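MdbA protein (Corynebacterium diphtheriae, PDB 5C00) acts as a thiol-disulfide oxidoreductase of the DsbA family, probably forming disulfides in exported proteins, and is needed for viability, pilus assembly, toxin production and virulence. Local coordinates at residues K19-F24 and D112-W117; A15-E20 and A143-A148; I84-D89 and D164-A169. All coordinates share one frame; numbering follows the deposited sequence. Where two conformers were deposited one is given.

Contact 1: residues K19-F24 and D112-W117; sequences KESVSF and DWETYW
Glu20, Val22 and Phe24, on the extended N-terminal arm that runs into strand 25-29, lie against Glu114 and Trp117 in the first turn of helix 113-125. The indole of Trp117 is met at its edge and on one side. At the edge NE1 donates to Glu20 OE1 at 2.9 Å with an N-H...O angle of 163°; the oxygen sits close to the ring plane, whereas the N-H reaches it from well above the carboxylate plane. Glu20 is modelled in two conformers, and the bond holds for the one described. Over a face comes Val22, whose CG1 is 4.0 Å from the centroid of the Trp117 five-membered ring in a CH-pi contact. Phe24 comes from the same side of the indole, near CD2 and CE3, in an offset edge-to-face pair with the six-membered ring: the planes stand at 82°, and Phe24 CZ is 3.7 Å from Trp117 CE3.

In the DsbA-like arrangement a helical domain is inserted into a thioredoxin fold, and helix 113-125 belongs to that insertion. The arm, which continues into the edge strand 25-29, packs on the insertion, and Thr70 of helix 56-74 touches both Phe24 and Trp117.

Glu114 works on the arm's backbone. Its CG is anti to the backbone N (chi1 -160°), and from there the extended chain carries OE2 to Val22 N, which donates to it at 3.1 Å. On the way Glu114 CG passes 3.4 Å from Glu20 O and touches Val22 CG2. Lys19 closes the upstream end, its NZ 3.1 Å from Thr115 OG1; NZ is hydrogen-bonded to Leu146 O. Asp112 N-caps the helix, OD1 accepting a weak bond from Thr115 N at 3.3 Å.

Contact 2: residues A15-E20 and A143-A148; sequences ADYDKE and AKSLGA
Ala15 begins the contact with its carbonyl O turned to Ser145: a water donates to Ala15 O and accepts from Ser145 OG. Tyr17 follows, bridged twice more. A water 2.8 Å from Tyr17 N donates to Ser145 O, linking backbone to backbone beside the tyrosine ring edge, and another connects Tyr17 OH with Ser145 OG. Ser145 OG is also hydrogen-bonded to Asp141 O one turn back, which helps fix its rotation. Tyr17 CB meets Leu146 CD2 at 3.5 Å.

Beyond Asp18, Lys19 touches the same methyl: its CG is 3.7 Å from Leu146 CD2, which thus contacts both Tyr17 and Lys19. The bends at chi2 and chi3 of the lysine turn CD and CE toward the carbonyl of Leu146, and an extended chi4 (-158°) places NZ 2.7 Å from Leu146 O, to which it donates nearly in line with the carbonyl (C=O...N angle 161°). A positive group here would suit the negative pole of the helix end.

The accepting carbonyl lies at the C-terminal end of helix 136-145, closed by a Schellman motif: Gly147 takes positive phi (122°), Ala148 N bonds Ala143 O at 2.9 Å and Gly147 N bonds Lys144 O at 3.0 Å.

Contact 3: residues I84-D89 and D164-A169; sequences ILNFLD and DFRKFA
Leu85 and Ala169 bring the two backbones together, their CA atoms 4.6 Å apart where the end of strand 78-85 meets helix 162-180. In this thioredoxin fold the strand is central in the sheet and leads into the inserted helices, while helix 162-180 returns from them. No direct hydrogen bond joins the segments. Instead Ala169 CA makes a C-H...O contact with Ile84 O at 3.5 Å (149° at the hydrogen), and two waters bridge the gap. One donates to both Ile84 O and Phe165 O; the other accepts from Asn86 N at 2.9 Å and donates weakly to Ala169 O.

Phe165 presents the rim of its ring to the strand end. With CG anti to the backbone N (chi1 175°), the ring meets Ile84 CG2 at CE1, 3.7 Å away and close to the ring plane, the two side chains crossing at about a right angle. Its CE2 touches Asn86 CB at 3.8 Å, and CZ lies 4.0 Å from Leu85 O. Thr98, Ala102 and Leu105 of helix 96-109 also pack on this phenylalanine. Asn86 and Phe165 run past one another in opposite directions, the amide plane turned 73° from the ring. Asn86 ND2 is hydrogen-bonded to Thr98 OG1, while Asn86 OD1 rests on the methyl Ala169 CB at 3.6 Å.

Contacts 1 and 2 are successive stations of one N-terminal arm: they share Lys19 and Glu20, their centres lie 11 Å apart, and they touch where Thr115 OG1 lies 3.4 Å from Leu146 O. Contact 3 is on the opposite side of the chain's centre, with its centre about 23 Å from that of contact 1 and 25 Å from that of contact 2. It adjoins the probable active site, a thioredoxin-type CxxC of Cys55 and Cys58 at a helix start: Leu88 touches Cys55, and the Leu85 side chain lies near the motif. Helix 56-74, which follows Cys55 and contains Cys58, also packs on Phe24 and Trp117 of contact 1.

Contact 1: residues K19-F24 and D112-W117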
loop_
_atom_site.group_PDB
_atom_site.type_symbol
_atom_site.label_atom_id
_atom_site.label_comp_id
_atom_site.label_asym_id
_atom_site.label_seq_id
_atom_site.Cartn_x
_atom_site.Cartn_y
_atom_site.Cartn_z
ATOM N N LYS A 19 9.641 10.703 -8.527
ATOM C CA LYS A 19 10.001 9.984 -7.309
ATOM C C LYS A 19 10.180 10.925 -6.113
ATOM O O LYS A 19 11.231 11.583 -5.998
ATOM C CB LYS A 19 11.310 9.260 -7.540
ATOM C CG LYS A 19 11.218 7.773 -7.837
ATOM C CD LYS A 19 11.754 6.918 -6.669
ATOM C CE LYS A 19 13.062 6.201 -6.975
ATOM N NZ LYS A 19 13.253 5.012 -6.064
ATOM N N GLU A 20 9.193 10.926 -5.221
ATOM C CA GLU A 20 9.185 11.756 -4.020
ATOM C C GLU A 20 10.186 11.169 -3.047
ATOM O O GLU A 20 10.301 9.964 -2.921
ATOM C CB GLU A 20 7.778 11.795 -3.403
ATOM C CG GLU A 20 7.687 12.285 -1.956
ATOM C CD GLU A 20 6.266 12.277 -1.396
ATOM O OE1 GLU A 20 5.372 11.576 -1.946
ATOM O OE2 GLU A 20 6.034 12.966 -0.375
ATOM N N SER A 21 10.929 12.042 -2.379
ATOM C CA SER A 21 11.870 11.648 -1.361
ATOM C C SER A 21 11.076 11.436 -0.065
ATOM O O SER A 21 10.262 12.268 0.256
ATOM C CB SER A 21 12.841 12.790 -1.160
ATOM O OG SER A 21 13.727 12.527 -0.119
ATOM N N VAL A 22 11.389 10.393 0.698
ATOM C CA VAL A 22 10.719 10.171 1.993
ATOM C C VAL A 22 11.801 9.761 2.956
ATOM O O VAL A 22 12.791 9.174 2.543
ATOM C CB VAL A 22 9.650 9.064 1.926
ATOM C CG1 VAL A 22 8.500 9.483 1.004
ATOM C CG2 VAL A 22 10.259 7.735 1.482
ATOM N N SER A 23 11.656 10.134 4.214
ATOM C CA SER A 23 12.703 9.830 5.177
ATOM C C SER A 23 12.297 8.744 6.168
ATOM O O SER A 23 13.063 8.456 7.096
ATOM C CB SER A 23 13.073 11.071 5.935
ATOM O OG SER A 23 11.915 11.606 6.569
ATOM N N PHE A 24 11.118 8.154 6.008
ATOM C CA PHE A 24 10.655 7.111 6.911
ATOM C C PHE A 24 11.222 5.771 6.505
ATOM O O PHE A 24 11.788 5.626 5.418
ATOM C CB PHE A 24 9.115 7.092 7.036
ATOM C CG PHE A 24 8.366 6.960 5.737
ATOM C CD1 PHE A 24 8.345 5.756 5.042
ATOM C CD2 PHE A 24 7.676 8.034 5.194
ATOM C CE1 PHE A 24 7.639 5.622 3.844
ATOM C CE2 PHE A 24 6.965 7.893 4.002
ATOM C CZ PHE A 24 6.963 6.698 3.327
ATOM N N ASP A 112 13.062 -1.431 0.401
ATOM C CA ASP A 112 13.352 -0.199 -0.353
ATOM C C ASP A 112 12.114 0.711 -0.224
ATOM O O ASP A 112 11.191 0.659 -1.046
ATOM C CB ASP A 112 13.657 -0.514 -1.817
ATOM C CG ASP A 112 13.976 0.718 -2.630
ATOM O OD1 ASP A 112 13.960 1.866 -2.095
ATOM O OD2 ASP A 112 14.227 0.528 -3.854
ATOM N N TRP A 113 12.101 1.505 0.830
ATOM C CA TRP A 113 10.886 2.216 1.215
ATOM C C TRP A 113 10.603 3.376 0.293
ATOM O O TRP A 113 9.432 3.689 0.077
ATOM C CB TRP A 113 10.921 2.632 2.693
ATOM C CG TRP A 113 10.994 1.389 3.493
ATOM C CD1 TRP A 113 12.084 0.859 4.095
ATOM C CD2 TRP A 113 9.951 0.445 3.638
ATOM N NE1 TRP A 113 11.764 -0.338 4.674
ATOM C CE2 TRP A 113 10.471 -0.647 4.349
ATOM C CE3 TRP A 113 8.628 0.387 3.180
ATOM C CZ2 TRP A 113 9.705 -1.732 4.675
ATOM C CZ3 TRP A 113 7.886 -0.683 3.481
ATOM C CH2 TRP A 113 8.433 -1.758 4.217
ATOM N N GLU A 114 11.629 3.995 -0.284
ATOM C CA GLU A 114 11.354 5.100 -1.198
ATOM C C GLU A 114 10.734 4.579 -2.527
ATOM O O GLU A 114 9.799 5.164 -3.061
ATOM C CB GLU A 114 12.585 5.941 -1.428
ATOM C CG GLU A 114 12.223 7.318 -1.956
ATOM C CD GLU A 114 13.395 8.283 -1.869
ATOM O OE1 GLU A 114 14.021 8.462 -2.935
ATOM O OE2 GLU A 114 13.675 8.816 -0.754
ATOM N N THR A 115 11.201 3.438 -3.012
ATOM C CA THR A 115 10.569 2.787 -4.166
ATOM C C THR A 115 9.135 2.331 -3.853
ATOM O O THR A 115 8.186 2.622 -4.588
ATOM C CB THR A 115 11.459 1.596 -4.625
ATOM O OG1 THR A 115 12.716 2.134 -5.038
ATOM C CG2 THR A 115 10.861 0.906 -5.799
ATOM N N TYR A 116 8.968 1.670 -2.702
ATOM C CA TYR A 116 7.657 1.222 -2.262
ATOM C C TYR A 116 6.673 2.376 -2.227
ATOM O O TYR A 116 5.577 2.321 -2.814
ATOM C CB TYR A 116 7.714 0.578 -0.899
ATOM C CG TYR A 116 6.333 0.305 -0.392
ATOM C CD1 TYR A 116 5.563 -0.731 -0.926
ATOM C CD2 TYR A 116 5.735 1.143 0.522
ATOM C CE1 TYR A 116 4.262 -0.930 -0.522
ATOM C CE2 TYR A 116 4.428 0.961 0.903
ATOM C CZ TYR A 116 3.711 -0.080 0.359
ATOM O OH TYR A 116 2.440 -0.275 0.768
ATOM N N TRP A 117 7.062 3.439 -1.554
ATOM C CA TRP A 117 6.127 4.556 -1.435
ATOM C C TRP A 117 5.681 5.117 -2.797
ATOM O O TRP A 117 4.493 5.377 -3.055
ATOM C CB TRP A 117 6.786 5.644 -0.611
ATOM C CG TRP A 117 5.963 6.818 -0.559
ATOM C CD1 TRP A 117 6.142 7.947 -1.238
ATOM C CD2 TRP A 117 4.762 6.962 0.178
ATOM N NE1 TRP A 117 5.126 8.829 -0.968
ATOM C CE2 TRP A 117 4.277 8.251 -0.083
ATOM C CE3 TRP A 117 4.054 6.130 1.066
ATOM C CZ2 TRP A 117 3.106 8.733 0.480
ATOM C CZ3 TRP A 117 2.878 6.618 1.636
ATOM C CH2 TRP A 117 2.435 7.910 1.342
#

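Contact 2: residues A15-E20 and A143-A148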
loop_
_atom_site.group_PDB
_atom_site.type_symbol
_atom_site.label_atom_id
_atom_site.label_comp_id
_atom_site.label_asym_id
_atom_site.label_seq_id
_atom_site.Cartn_x
_atom_site.Cartn_y
_atom_site.Cartn_z
ATOM N N ALA A 15 12.714 5.073 -19.506
ATOM C CA ALA A 15 11.648 5.918 -18.930
ATOM C C ALA A 15 11.897 6.221 -17.435
ATOM O O ALA A 15 12.162 5.317 -16.661
ATOM C CB ALA A 15 10.299 5.263 -19.097
ATOM N N ASP A 16 11.851 7.503 -17.096
ATOM C CA ASP A 16 12.048 8.035 -15.742
ATOM C C ASP A 16 10.632 8.375 -15.218
ATOM O O ASP A 16 9.820 9.013 -15.908
ATOM C CB ASP A 16 12.844 9.355 -15.744
ATOM C CG ASP A 16 14.368 9.186 -15.993
ATOM O OD1 ASP A 16 14.920 8.128 -15.684
ATOM O OD2 ASP A 16 15.011 10.135 -16.524
ATOM N N TYR A 17 10.389 8.033 -13.968
ATOM C CA TYR A 17 9.137 8.346 -13.285
ATOM C C TYR A 17 9.448 9.385 -12.185
ATOM O O TYR A 17 10.549 9.420 -11.632
ATOM C CB TYR A 17 8.535 7.082 -12.629
ATOM C CG TYR A 17 7.986 6.038 -13.616
ATOM C CD1 TYR A 17 8.856 5.237 -14.385
ATOM C CD2 TYR A 17 6.630 5.890 -13.826
ATOM C CE1 TYR A 17 8.363 4.303 -15.308
ATOM C CE2 TYR A 17 6.125 4.964 -14.734
ATOM C CZ TYR A 17 6.986 4.160 -15.479
ATOM O OH TYR A 17 6.497 3.215 -16.389
ATOM N N ASP A 18 8.472 10.210 -11.869
ATOM C CA ASP A 18 8.614 11.108 -10.723
ATOM C C ASP A 18 8.708 10.299 -9.399
ATOM O O ASP A 18 7.968 9.316 -9.210
ATOM C CB ASP A 18 7.482 12.108 -10.692
ATOM C CG ASP A 18 7.672 13.146 -9.598
ATOM O OD1 ASP A 18 8.841 13.619 -9.374
ATOM O OD2 ASP A 18 6.662 13.471 -8.955
ATOM N N LYS A 19 9.641 10.703 -8.527
ATOM C CA LYS A 19 10.001 9.984 -7.309
ATOM C C LYS A 19 10.180 10.925 -6.113
ATOM O O LYS A 19 11.231 11.583 -5.998
ATOM C CB LYS A 19 11.310 9.260 -7.540
ATOM C CG LYS A 19 11.218 7.773 -7.837
ATOM C CD LYS A 19 11.754 6.918 -6.669
ATOM C CE LYS A 19 13.062 6.201 -6.975
ATOM N NZ LYS A 19 13.253 5.012 -6.064
ATOM N N GLU A 20 9.193 10.926 -5.221
ATOM C CA GLU A 20 9.185 11.756 -4.020
ATOM C C GLU A 20 10.186 11.169 -3.047
ATOM O O GLU A 20 10.301 9.964 -2.921
ATOM C CB GLU A 20 7.778 11.795 -3.403
ATOM C CG GLU A 20 7.687 12.285 -1.956
ATOM C CD GLU A 20 6.266 12.277 -1.396
ATOM O OE1 GLU A 20 5.372 11.576 -1.946
ATOM O OE2 GLU A 20 6.034 12.966 -0.375
ATOM N N ALA A 143 7.797 -1.364 -11.437
ATOM C CA ALA A 143 8.607 -1.455 -10.265
ATOM C C ALA A 143 10.091 -1.226 -10.585
ATOM O O ALA A 143 10.774 -0.508 -9.851
ATOM C CB ALA A 143 8.415 -2.822 -9.588
ATOM N N LYS A 144 10.598 -1.901 -11.594
ATOM C CA LYS A 144 12.015 -1.757 -11.977
ATOM C C LYS A 144 12.318 -0.301 -12.334
ATOM O O LYS A 144 13.341 0.273 -11.918
ATOM C CB LYS A 144 12.301 -2.661 -13.154
ATOM C CG LYS A 144 13.680 -2.509 -13.757
ATOM C CD LYS A 144 14.705 -3.092 -12.823
ATOM C CE LYS A 144 16.109 -2.922 -13.394
ATOM N NZ LYS A 144 16.659 -1.621 -12.985
ATOM N N SER A 145 11.448 0.287 -13.145
ATOM C CA SER A 145 11.643 1.683 -13.567
ATOM C C SER A 145 11.695 2.625 -12.359
ATOM O O SER A 145 12.402 3.624 -12.401
ATOM C CB SER A 145 10.531 2.137 -14.483
ATOM O OG SER A 145 10.558 1.444 -15.726
ATOM N N LEU A 146 10.931 2.333 -11.305
ATOM C CA LEU A 146 10.915 3.170 -10.107
ATOM C C LEU A 146 12.042 2.874 -9.138
ATOM O O LEU A 146 12.157 3.533 -8.079
ATOM C CB LEU A 146 9.558 3.057 -9.378
ATOM C CG LEU A 146 8.506 4.072 -9.824
ATOM C CD1 LEU A 146 7.121 3.768 -9.253
ATOM C CD2 LEU A 146 8.870 5.504 -9.488
ATOM N N GLY A 147 12.829 1.849 -9.415
ATOM C CA GLY A 147 13.993 1.604 -8.605
ATOM C C GLY A 147 14.096 0.269 -7.936
ATOM O O GLY A 147 15.077 0.053 -7.230
ATOM N N ALA A 148 13.153 -0.652 -8.207
ATOM C CA ALA A 148 13.207 -1.963 -7.598
ATOM C C ALA A 148 14.382 -2.746 -8.119
ATOM O O ALA A 148 14.794 -2.618 -9.285
ATOM C CB ALA A 148 11.935 -2.747 -7.835
HETATM O O HOH W 1 12.396 2.529 -17.222
HETATM O O HOH W 2 7.986 1.072 -16.941
HETATM O O HOH W 3 12.252 6.418 -12.693
#

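Contact 3: residues I84-D89 and D164-A169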
loop_
_atom_site.group_PDB
_atom_site.type_symbol
_atom_site.label_atom_id
_atom_site.label_comp_id
_atom_site.label_asym_id
_atom_site.label_seq_id
_atom_site.Cartn_x
_atom_site.Cartn_y
_atom_site.Cartn_z
ATOM N N ILE A 84 -3.488 -4.249 3.446
ATOM C CA ILE A 84 -3.984 -4.351 2.098
ATOM C C ILE A 84 -4.923 -5.521 1.873
ATOM O O ILE A 84 -4.692 -6.663 2.289
ATOM C CB ILE A 84 -2.839 -4.361 1.040
ATOM C CG1 ILE A 84 -1.797 -3.260 1.321
ATOM C CG2 ILE A 84 -3.442 -4.206 -0.340
ATOM C CD1 ILE A 84 -2.376 -1.889 1.498
ATOM N N LEU A 85 -6.035 -5.214 1.213
ATOM C CA LEU A 85 -7.087 -6.159 0.957
ATOM C C LEU A 85 -7.143 -6.518 -0.536
ATOM O O LEU A 85 -6.567 -5.817 -1.364
ATOM C CB LEU A 85 -8.416 -5.547 1.368
ATOM C CG LEU A 85 -8.555 -5.072 2.813
ATOM C CD1 LEU A 85 -9.792 -4.268 2.972
ATOM C CD2 LEU A 85 -8.569 -6.262 3.768
ATOM N N ASN A 86 -7.838 -7.609 -0.879
ATOM C CA ASN A 86 -8.112 -7.951 -2.275
ATOM C C ASN A 86 -9.597 -8.312 -2.501
ATOM O O ASN A 86 -9.948 -9.041 -3.433
ATOM C CB ASN A 86 -7.181 -9.049 -2.813
ATOM C CG ASN A 86 -7.401 -10.390 -2.158
ATOM O OD1 ASN A 86 -8.227 -10.478 -1.275
ATOM N ND2 ASN A 86 -6.626 -11.439 -2.570
ATOM N N PHE A 87 -10.458 -7.790 -1.639
ATOM C CA PHE A 87 -11.901 -8.099 -1.669
ATOM C C PHE A 87 -12.546 -7.660 -2.970
ATOM O O PHE A 87 -13.536 -8.261 -3.423
ATOM C CB PHE A 87 -12.604 -7.486 -0.427
ATOM C CG PHE A 87 -12.814 -6.001 -0.477
ATOM C CD1 PHE A 87 -11.801 -5.122 -0.181
ATOM C CD2 PHE A 87 -14.069 -5.478 -0.759
ATOM C CE1 PHE A 87 -11.991 -3.755 -0.228
ATOM C CE2 PHE A 87 -14.280 -4.110 -0.819
ATOM C CZ PHE A 87 -13.261 -3.234 -0.556
ATOM N N LEU A 88 -12.015 -6.613 -3.610
ATOM C CA LEU A 88 -12.557 -6.182 -4.890
ATOM C C LEU A 88 -12.328 -7.138 -6.060
ATOM O O LEU A 88 -12.937 -6.982 -7.129
ATOM C CB LEU A 88 -12.105 -4.759 -5.227
ATOM C CG LEU A 88 -12.651 -3.691 -4.268
ATOM C CD1 LEU A 88 -12.060 -2.339 -4.619
ATOM C CD2 LEU A 88 -14.167 -3.606 -4.318
ATOM N N ASP A 89 -11.486 -8.148 -5.882
ATOM C CA ASP A 89 -11.379 -9.200 -6.879
ATOM C C ASP A 89 -12.561 -10.209 -6.793
ATOM O O ASP A 89 -12.526 -11.232 -7.460
ATOM C CB ASP A 89 -10.015 -9.904 -6.757
ATOM C CG ASP A 89 -8.873 -9.095 -7.365
ATOM O OD1 ASP A 89 -9.126 -8.041 -8.046
ATOM O OD2 ASP A 89 -7.702 -9.483 -7.091
ATOM N N ASP A 164 1.794 -15.061 -0.058
ATOM C CA ASP A 164 1.775 -14.309 1.190
ATOM C C ASP A 164 0.847 -13.103 1.159
ATOM O O ASP A 164 0.119 -12.815 2.134
ATOM C CB ASP A 164 3.157 -13.904 1.596
ATOM C CG ASP A 164 3.876 -15.007 2.348
ATOM O OD1 ASP A 164 3.230 -15.950 2.770
ATOM O OD2 ASP A 164 5.087 -14.914 2.506
ATOM N N PHE A 165 0.780 -12.438 0.029
ATOM C CA PHE A 165 -0.186 -11.362 -0.092
ATOM C C PHE A 165 -1.632 -11.851 0.192
ATOM O O PHE A 165 -2.364 -11.214 0.905
ATOM C CB PHE A 165 -0.157 -10.751 -1.465
ATOM C CG PHE A 165 -1.214 -9.728 -1.631
ATOM C CD1 PHE A 165 -0.997 -8.429 -1.161
ATOM C CD2 PHE A 165 -2.388 -10.048 -2.211
ATOM C CE1 PHE A 165 -1.997 -7.490 -1.244
ATOM C CE2 PHE A 165 -3.379 -9.105 -2.323
ATOM C CZ PHE A 165 -3.176 -7.839 -1.816
ATOM N N ARG A 166 -2.016 -12.963 -0.418
ATOM C CA ARG A 166 -3.357 -13.548 -0.179
ATOM C C ARG A 166 -3.558 -13.901 1.293
ATOM O O ARG A 166 -4.621 -13.679 1.839
ATOM C CB ARG A 166 -3.512 -14.814 -0.996
ATOM C CG ARG A 166 -3.596 -14.615 -2.488
ATOM C CD ARG A 166 -3.478 -15.954 -3.227
ATOM N NE ARG A 166 -3.397 -15.672 -4.675
ATOM C CZ ARG A 166 -2.553 -16.196 -5.541
ATOM N NH1 ARG A 166 -1.647 -17.112 -5.180
ATOM N NH2 ARG A 166 -2.635 -15.802 -6.815
ATOM N N LYS A 167 -2.551 -14.499 1.931
ATOM C CA LYS A 167 -2.648 -14.804 3.366
ATOM C C LYS A 167 -2.840 -13.524 4.176
ATOM O O LYS A 167 -3.705 -13.468 5.100
ATOM C CB LYS A 167 -1.417 -15.593 3.823
ATOM C CG LYS A 167 -1.030 -15.505 5.290
ATOM C CD LYS A 167 0.171 -16.427 5.548
ATOM C CE LYS A 167 1.174 -15.845 6.531
ATOM N NZ LYS A 167 2.565 -15.785 5.963
ATOM N N PHE A 168 -2.077 -12.478 3.830
ATOM C CA PHE A 168 -2.229 -11.179 4.494
ATOM C C PHE A 168 -3.605 -10.565 4.237
ATOM O O PHE A 168 -4.241 -9.997 5.140
ATOM C CB PHE A 168 -1.176 -10.199 4.023
ATOM C CG PHE A 168 0.224 -10.523 4.473
ATOM C CD1 PHE A 168 0.504 -11.670 5.218
ATOM C CD2 PHE A 168 1.262 -9.705 4.100
ATOM C CE1 PHE A 168 1.804 -11.942 5.590
ATOM C CE2 PHE A 168 2.552 -9.971 4.474
ATOM C CZ PHE A 168 2.820 -11.113 5.206
ATOM N N ALA A 169 -4.026 -10.640 3.000
ATOM C CA ALA A 169 -5.311 -10.063 2.633
ATOM C C ALA A 169 -6.442 -10.752 3.417
ATOM O O ALA A 169 -7.343 -10.084 3.931
ATOM C CB ALA A 169 -5.538 -10.176 1.131
HETATM O O HOH W 4 -2.240 -8.107 1.922
HETATM O O HOH W 5 -9.050 -8.939 1.417
#